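Local coordinates for UPF0130 protein PH1069 (Pyrococcus horikoshii, PDB 2IT3) that probably methylates N-4 of a wyosine precursor at position 37 of tRNA(Phe), using S-adenosyl-L-methionine as methyl donor in wyosine-derivative biosynthesis, at the interface of chains A and B. Residues are numbered along the deposited sequence; one frame, centred on the assembly and turned at random. Chains: chain A/B, UPF0130 protein PH1069.

The interface of chains A and B. Residues chain A 156-157, 164-165, 169; chain B 168-169, 172-173.
The phenol ring of B:Tyr169 is held between the two chains: CB of A:Phe164 sits over one face, 3.7 Å from the ring centroid in a CH-pi contact, while CD1 of B:Ile173, from the same helix as the tyrosine, covers the opposite face near the rim. The backbone oxygen of A:Leu156 lies at the ring's edge, in its plane. The ring of A:Phe164, in turn, has CA of B:Tyr169 over one face, 4.0 Å above the plane and shifted toward the rim. At its edge, and in plane, is OE1 of B:Glu168, whose carboxylate is turned 65° from the ring. CG of B:Lys172 comes in obliquely from above the rim, on the same side as CA of B:Tyr169, and meets CZ of A:Phe164 at 3.5 Å; the aliphatic stem crosses the phenylalanine side chain at about a right angle.

With CG anti to the backbone N (chi1 -172°), B:Tyr169 reaches across to chain A, where its OH donates a hydrogen bond of 2.5 Å to O of A:Leu156. The donor approaches nearly in line with the carbonyl, at a C=O...O angle of 171°. CG1 of A:Val165 touches CE2 of the tyrosine at 3.6 Å, and CD2 of A:Leu156 meets CG1 of B:Ile173 at 3.9 Å. A phenylalanine in place of B:Tyr169 would probably leave the A:Leu156 carbonyl without its hydrogen-bond donor from chain B.

A:Leu156 belongs to strand 153-159, and A:Phe164 and A:Val165 to the loop between strand 162-163 and helix 167-194. The chain B residues all come from the first turns of its own helix 167-194. This helix start therefore docks against the strand and loop of the neighbouring copy, and the two-fold symmetry repeats the contact with the chains exchanged, as may suit a dimer, although the structure alone does not establish the state in solution.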
loop_
_atom_site.group_PDB
_atom_site.type_symbol
_atom_site.label_atom_id
_atom_site.label_comp_id
_atom_site.label_asym_id
_atom_site.label_seq_id
_atom_site.Cartn_x
_atom_site.Cartn_y
_atom_site.Cartn_z
ATOM N N LEU A 156 13.892 8.497 -2.015
ATOM C CA LEU A 156 14.165 9.813 -2.601
ATOM C C LEU A 156 15.675 9.887 -2.793
ATOM O O LEU A 156 16.415 9.754 -1.830
ATOM C CB LEU A 156 13.733 10.927 -1.646
ATOM C CG LEU A 156 14.088 12.355 -2.071
ATOM C CD1 LEU A 156 13.121 12.838 -3.170
ATOM C CD2 LEU A 156 14.010 13.272 -0.848
ATOM N N LEU A 157 16.134 10.096 -4.025
ATOM C CA LEU A 157 17.578 10.149 -4.281
ATOM C C LEU A 157 18.094 11.499 -4.739
ATOM O O LEU A 157 19.303 11.735 -4.734
ATOM C CB LEU A 157 17.971 9.104 -5.321
ATOM C CG LEU A 157 17.652 7.653 -4.970
ATOM C CD1 LEU A 157 17.989 6.779 -6.164
ATOM C CD2 LEU A 157 18.436 7.232 -3.733
ATOM N N PHE A 164 21.565 13.479 -4.669
ATOM C CA PHE A 164 22.032 13.589 -3.294
ATOM C C PHE A 164 22.891 12.432 -2.806
ATOM O O PHE A 164 23.533 12.540 -1.765
ATOM C CB PHE A 164 20.845 13.760 -2.343
ATOM C CG PHE A 164 20.056 15.019 -2.576
ATOM C CD1 PHE A 164 20.685 16.260 -2.588
ATOM C CD2 PHE A 164 18.681 14.966 -2.770
ATOM C CE1 PHE A 164 19.957 17.430 -2.789
ATOM C CE2 PHE A 164 17.938 16.132 -2.970
ATOM C CZ PHE A 164 18.581 17.366 -2.980
ATOM N N VAL A 165 22.921 11.331 -3.543
ATOM C CA VAL A 165 23.705 10.188 -3.102
ATOM C C VAL A 165 24.829 9.790 -4.039
ATOM O O VAL A 165 24.826 10.131 -5.217
ATOM C CB VAL A 165 22.806 8.967 -2.886
ATOM C CG1 VAL A 165 21.726 9.308 -1.860
ATOM C CG2 VAL A 165 22.186 8.537 -4.205
ATOM N N TYR A 169 26.505 4.463 -1.547
ATOM C CA TYR A 169 25.200 4.506 -0.900
ATOM C C TYR A 169 24.191 3.801 -1.795
ATOM O O TYR A 169 23.444 2.932 -1.355
ATOM C CB TYR A 169 24.765 5.955 -0.688
ATOM C CG TYR A 169 23.365 6.101 -0.122
ATOM C CD1 TYR A 169 23.121 5.961 1.242
ATOM C CD2 TYR A 169 22.284 6.383 -0.955
ATOM C CE1 TYR A 169 21.832 6.103 1.764
ATOM C CE2 TYR A 169 20.989 6.530 -0.444
ATOM C CZ TYR A 169 20.770 6.388 0.912
ATOM O OH TYR A 169 19.491 6.513 1.409
ATOM N N GLU B 168 22.143 18.916 2.880
ATOM C CA GLU B 168 21.270 19.284 1.779
ATOM C C GLU B 168 20.207 18.198 1.612
ATOM O O GLU B 168 19.013 18.482 1.556
ATOM C CB GLU B 168 22.074 19.443 0.484
ATOM C CG GLU B 168 21.248 19.977 -0.686
ATOM C CD GLU B 168 22.046 20.102 -1.969
ATOM O OE1 GLU B 168 22.546 19.075 -2.473
ATOM O OE2 GLU B 168 22.176 21.231 -2.482
ATOM N N TYR B 169 20.658 16.950 1.550
ATOM C CA TYR B 169 19.777 15.801 1.391
ATOM C C TYR B 169 18.760 15.716 2.539
ATOM O O TYR B 169 17.561 15.603 2.295
ATOM C CB TYR B 169 20.643 14.538 1.314
ATOM C CG TYR B 169 19.952 13.238 0.964
ATOM C CD1 TYR B 169 18.731 13.212 0.290
ATOM C CD2 TYR B 169 20.560 12.023 1.267
ATOM C CE1 TYR B 169 18.140 11.999 -0.074
ATOM C CE2 TYR B 169 19.980 10.813 0.912
ATOM C CZ TYR B 169 18.772 10.808 0.243
ATOM O OH TYR B 169 18.207 9.603 -0.096
ATOM N N LYS B 172 16.029 18.246 2.175
ATOM C CA LYS B 172 14.976 17.889 1.225
ATOM C C LYS B 172 14.073 16.786 1.754
ATOM O O LYS B 172 12.856 16.837 1.635
ATOM C CB LYS B 172 15.625 17.408 -0.067
ATOM C CG LYS B 172 15.904 18.549 -1.042
ATOM C CD LYS B 172 14.663 19.375 -1.371
ATOM C CE LYS B 172 15.019 20.639 -2.161
ATOM N NZ LYS B 172 13.806 21.410 -2.428
ATOM N N ILE B 173 14.674 15.745 2.322
ATOM C CA ILE B 173 13.897 14.632 2.847
ATOM C C ILE B 173 12.782 15.142 3.752
ATOM O O ILE B 173 11.624 14.743 3.612
ATOM C CB ILE B 173 14.808 13.646 3.623
ATOM C CG1 ILE B 173 15.760 12.961 2.630
ATOM C CG2 ILE B 173 13.975 12.637 4.360
ATOM C CD1 ILE B 173 16.856 12.164 3.268
#